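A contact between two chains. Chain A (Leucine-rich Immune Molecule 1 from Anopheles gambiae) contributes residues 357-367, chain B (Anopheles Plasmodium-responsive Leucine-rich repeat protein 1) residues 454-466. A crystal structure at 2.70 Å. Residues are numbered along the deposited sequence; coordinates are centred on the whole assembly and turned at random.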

# COMPACT_ATOMS: atom_id res chain seq x y z
N LEU A 357 -47.15 -22.80 -21.30
CA LEU A 357 -46.23 -22.34 -20.25
C LEU A 357 -45.19 -23.42 -20.03
O LEU A 357 -44.01 -23.10 -19.89
CB LEU A 357 -46.89 -22.05 -18.91
CG LEU A 357 -47.60 -20.71 -18.88
CD1 LEU A 357 -48.18 -20.49 -17.52
CD2 LEU A 357 -46.74 -19.55 -19.23
N ARG A 358 -45.62 -24.68 -20.05
CA ARG A 358 -44.74 -25.80 -19.78
C ARG A 358 -43.90 -26.03 -20.98
O ARG A 358 -42.71 -26.24 -20.86
CB ARG A 358 -45.50 -27.04 -19.35
CG ARG A 358 -46.34 -26.78 -18.09
CD ARG A 358 -46.52 -28.05 -17.26
NE ARG A 358 -47.85 -28.13 -16.66
CZ ARG A 358 -48.93 -28.63 -17.26
NH1 ARG A 358 -48.86 -29.12 -18.51
NH2 ARG A 358 -50.11 -28.65 -16.62
N LYS A 359 -44.49 -25.93 -22.16
CA LYS A 359 -43.70 -25.97 -23.37
C LYS A 359 -42.61 -24.89 -23.34
O LYS A 359 -41.49 -25.14 -23.78
CB LYS A 359 -44.59 -25.84 -24.63
CG LYS A 359 -45.38 -27.12 -25.04
CD LYS A 359 -45.97 -27.03 -26.45
CE LYS A 359 -46.08 -28.39 -27.13
NZ LYS A 359 -44.85 -28.75 -27.96
N GLN A 360 -42.92 -23.70 -22.80
CA GLN A 360 -41.96 -22.57 -22.70
C GLN A 360 -40.88 -22.85 -21.64
O GLN A 360 -39.69 -22.59 -21.88
CB GLN A 360 -42.64 -21.24 -22.34
CG GLN A 360 -43.15 -20.40 -23.51
CD GLN A 360 -43.88 -19.12 -23.05
OE1 GLN A 360 -44.15 -18.94 -21.87
NE2 GLN A 360 -44.20 -18.25 -23.98
N ALA A 361 -41.30 -23.36 -20.47
CA ALA A 361 -40.43 -23.58 -19.32
C ALA A 361 -39.48 -24.68 -19.64
O ALA A 361 -38.45 -24.77 -19.03
CB ALA A 361 -41.22 -23.95 -18.11
N LYS A 362 -39.80 -25.53 -20.60
CA LYS A 362 -38.83 -26.53 -20.99
C LYS A 362 -37.64 -25.90 -21.68
O LYS A 362 -36.53 -26.29 -21.40
CB LYS A 362 -39.43 -27.60 -21.88
CG LYS A 362 -38.38 -28.50 -22.44
CD LYS A 362 -38.95 -29.79 -22.93
CE LYS A 362 -38.04 -30.44 -23.94
NZ LYS A 362 -38.85 -31.22 -24.97
N ILE A 363 -37.85 -24.95 -22.59
CA ILE A 363 -36.74 -24.37 -23.33
C ILE A 363 -35.92 -23.42 -22.44
O ILE A 363 -34.70 -23.28 -22.56
CB ILE A 363 -37.26 -23.59 -24.53
CG1 ILE A 363 -37.83 -24.57 -25.55
CG2 ILE A 363 -36.20 -22.77 -25.16
CD1 ILE A 363 -38.54 -23.90 -26.73
N THR A 364 -36.62 -22.75 -21.55
CA THR A 364 -36.02 -21.79 -20.67
C THR A 364 -35.13 -22.53 -19.66
O THR A 364 -34.06 -22.04 -19.33
CB THR A 364 -37.15 -20.99 -19.97
OG1 THR A 364 -37.40 -19.81 -20.72
CG2 THR A 364 -36.78 -20.58 -18.54
N LEU A 365 -35.60 -23.68 -19.16
CA LEU A 365 -34.83 -24.50 -18.23
C LEU A 365 -33.62 -25.14 -18.94
O LEU A 365 -32.55 -25.20 -18.39
CB LEU A 365 -35.71 -25.54 -17.55
CG LEU A 365 -36.67 -24.93 -16.53
CD1 LEU A 365 -37.51 -25.98 -15.83
CD2 LEU A 365 -35.95 -24.08 -15.49
N GLU A 366 -33.76 -25.58 -20.17
CA GLU A 366 -32.60 -25.95 -20.92
C GLU A 366 -31.59 -24.83 -21.03
O GLU A 366 -30.42 -25.12 -21.02
CB GLU A 366 -32.95 -26.43 -22.31
CG GLU A 366 -32.98 -27.91 -22.40
CD GLU A 366 -34.13 -28.38 -23.30
OE1 GLU A 366 -34.47 -27.62 -24.25
OE2 GLU A 366 -34.69 -29.49 -23.05
N GLN A 367 -31.97 -23.57 -21.15
CA GLN A 367 -30.95 -22.56 -21.17
C GLN A 367 -30.34 -22.35 -19.78
O GLN A 367 -29.16 -22.19 -19.70
CB GLN A 367 -31.45 -21.26 -21.79
CG GLN A 367 -32.00 -21.46 -23.20
CD GLN A 367 -30.94 -21.93 -24.23
OE1 GLN A 367 -30.25 -21.10 -24.86
NE2 GLN A 367 -30.84 -23.27 -24.43
N LEU B 454 -46.70 -36.00 -20.18
CA LEU B 454 -45.35 -35.91 -19.60
C LEU B 454 -44.71 -34.46 -19.67
O LEU B 454 -44.05 -34.05 -20.64
CB LEU B 454 -44.43 -37.02 -20.19
CG LEU B 454 -43.72 -36.87 -21.56
CD1 LEU B 454 -42.40 -36.08 -21.48
CD2 LEU B 454 -43.42 -38.22 -22.16
N GLU B 455 -44.99 -33.68 -18.62
CA GLU B 455 -44.19 -32.53 -18.24
C GLU B 455 -43.13 -33.09 -17.27
O GLU B 455 -42.71 -32.44 -16.31
CB GLU B 455 -45.06 -31.49 -17.54
CG GLU B 455 -45.93 -32.07 -16.41
CD GLU B 455 -46.23 -31.09 -15.27
OE1 GLU B 455 -47.26 -31.27 -14.58
OE2 GLU B 455 -45.42 -30.14 -15.07
N ALA B 456 -42.74 -34.34 -17.51
CA ALA B 456 -41.75 -34.99 -16.67
C ALA B 456 -40.40 -34.48 -17.13
O ALA B 456 -39.42 -34.51 -16.38
CB ALA B 456 -41.83 -36.51 -16.82
N GLU B 457 -40.35 -34.02 -18.37
CA GLU B 457 -39.12 -33.43 -18.87
C GLU B 457 -38.88 -32.10 -18.17
O GLU B 457 -37.73 -31.69 -17.97
CB GLU B 457 -39.21 -33.21 -20.35
CG GLU B 457 -38.84 -34.41 -21.15
CD GLU B 457 -39.25 -34.23 -22.60
OE1 GLU B 457 -39.91 -33.21 -22.89
OE2 GLU B 457 -38.92 -35.10 -23.44
N VAL B 458 -39.97 -31.41 -17.80
CA VAL B 458 -39.85 -30.13 -17.11
C VAL B 458 -39.50 -30.35 -15.64
O VAL B 458 -38.84 -29.53 -15.02
CB VAL B 458 -41.11 -29.27 -17.30
CG1 VAL B 458 -41.35 -28.30 -16.14
CG2 VAL B 458 -40.99 -28.52 -18.61
N ASN B 459 -39.91 -31.47 -15.08
CA ASN B 459 -39.63 -31.73 -13.68
C ASN B 459 -38.21 -32.27 -13.45
O ASN B 459 -37.62 -32.06 -12.37
CB ASN B 459 -40.67 -32.68 -13.10
CG ASN B 459 -41.97 -31.99 -12.86
OD1 ASN B 459 -43.02 -32.40 -13.35
ND2 ASN B 459 -41.90 -30.88 -12.13
N GLU B 460 -37.69 -32.95 -14.47
CA GLU B 460 -36.35 -33.50 -14.45
C GLU B 460 -35.37 -32.31 -14.59
O GLU B 460 -34.37 -32.20 -13.88
CB GLU B 460 -36.21 -34.54 -15.58
CG GLU B 460 -34.79 -35.04 -15.84
CD GLU B 460 -34.60 -35.77 -17.21
OE1 GLU B 460 -35.51 -35.73 -18.09
OE2 GLU B 460 -33.51 -36.37 -17.42
N LEU B 461 -35.72 -31.38 -15.48
CA LEU B 461 -34.97 -30.15 -15.64
C LEU B 461 -35.02 -29.26 -14.41
O LEU B 461 -34.01 -28.77 -14.00
CB LEU B 461 -35.52 -29.40 -16.83
CG LEU B 461 -35.01 -29.98 -18.13
CD1 LEU B 461 -35.84 -29.55 -19.32
CD2 LEU B 461 -33.59 -29.55 -18.29
N ARG B 462 -36.16 -29.02 -13.79
CA ARG B 462 -36.10 -28.20 -12.59
C ARG B 462 -35.15 -28.83 -11.58
O ARG B 462 -34.52 -28.13 -10.82
CB ARG B 462 -37.47 -28.02 -11.96
CG ARG B 462 -38.36 -27.06 -12.70
CD ARG B 462 -39.53 -26.55 -11.86
NE ARG B 462 -40.47 -25.84 -12.74
CZ ARG B 462 -40.36 -24.56 -13.09
NH1 ARG B 462 -39.35 -23.83 -12.60
NH2 ARG B 462 -41.25 -23.99 -13.91
N ALA B 463 -35.05 -30.15 -11.59
CA ALA B 463 -34.19 -30.87 -10.64
C ALA B 463 -32.77 -30.64 -11.05
O ALA B 463 -31.92 -30.29 -10.23
CB ALA B 463 -34.47 -32.37 -10.68
N GLU B 464 -32.50 -30.85 -12.33
CA GLU B 464 -31.15 -30.68 -12.82
C GLU B 464 -30.64 -29.27 -12.46
O GLU B 464 -29.52 -29.10 -11.98
CB GLU B 464 -31.08 -31.00 -14.31
CG GLU B 464 -31.02 -32.51 -14.58
CD GLU B 464 -31.02 -32.90 -16.08
OE1 GLU B 464 -30.90 -31.99 -16.95
OE2 GLU B 464 -31.15 -34.12 -16.36
N VAL B 465 -31.49 -28.27 -12.63
CA VAL B 465 -31.08 -26.91 -12.47
C VAL B 465 -30.82 -26.65 -10.98
O VAL B 465 -29.93 -25.88 -10.64
CB VAL B 465 -32.16 -25.99 -13.11
CG1 VAL B 465 -32.19 -24.64 -12.53
CG2 VAL B 465 -31.94 -25.92 -14.62
N GLN B 466 -31.58 -27.30 -10.09
CA GLN B 466 -31.39 -27.11 -8.64
C GLN B 466 -30.14 -27.78 -8.15
O GLN B 466 -29.47 -27.28 -7.26
CB GLN B 466 -32.55 -27.62 -7.80
CG GLN B 466 -33.53 -26.55 -7.36
CD GLN B 466 -32.97 -25.50 -6.38
OE1 GLN B 466 -31.76 -25.38 -6.13
NE2 GLN B 466 -33.88 -24.71 -5.81

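Two helices, one from each protein, run in broadly the same direction and pack through a small apolar seam centred on Leu365(A), with two salt bridges joining the chains nearer the N-terminal end of the contact. The axes approach to 9.3 Å and their N-to-C directions differ by 33°; contacts run from Arg358(A) to Glu366(A) and from Glu455(B) to Val465(B), and the contact buries 568 Å² in all, both sides summed. The register follows the seam: the CA atoms of Lys362(A) and Val458(B) lie 5.4 Å apart, and those of Leu365(A) and Leu461(B) 6.2 Å apart.

Leu365(A) gives up more surface than any other residue here, 115 Å². Its CA-to-CB bond points toward chain B, as that of Leu461(B) does toward chain A, and the two CB atoms of Leu365(A) and Leu461(B) meet at 3.9 Å, in keeping with the short distance between their CA atoms. With chi1 in m and chi2 in t, Leu365(A) spreads its methyls between neighbours: CD1 of Leu365(A) lies 4.5 Å from CG1 of Val458(B), while its CD2 lies 4.5 Å from CG2 of Val465(B). Val458(B), Leu461(B) and Val465(B) thus line the side of Leu365(A) that faces chain B, with residues spaced three and four apart, the spacing that returns to the same side of a helix.

Val458(B) packs against the preceding turns of the chain A helix, touching both backbone and side chain. Its CG2 sits 3.6 Å from O of Arg358(A) and 3.7 Å from CB of Lys362(A); the carbonyl it touches already accepts a hydrogen bond within its own helix, from N of Lys362(A) to O of Arg358(A) at 3.0 Å.

Arg462(B) contributes through its carbon chain as well as its charged end. CD1 of Leu365(A) lies 3.4 Å from CG of Arg462(B) and also covers one face of the guanidinium, while NH2 of Arg462(B) lies 4.2 Å from CB of Ala361(A). These are packing contacts; the guanidinium makes no salt bridge across the two stretches.

The two salt bridges differ in kind. Lys362(A) starts sideways from its CA, but its extended chain brings the amine nearer to chain B, where NZ of Lys362(A) donates a hydrogen bond to OE1 of Glu457(B) at 3.1 Å, so charge and direction act together. On the way, CG of Lys362(A) passes 4.2 Å from CD1 of Leu461(B). Arg358(A) and Glu455(B), the latter at the N-cap position, pair less precisely: NE of Arg358(A) is 3.5 Å from OE2 of Glu455(B), but the oxygen lies well out of the guanidinium plane and no N-H points at it. The carboxylate carbon instead sits over one face of the guanidinium, leaving attraction between charges without a hydrogen bond.

Glu366(A) adds a peripheral contact. Its CA-to-CB bond points away, yet the side chain returns to place OE2 of Glu366(A) 3.9 Å from CD1 of Leu461(B).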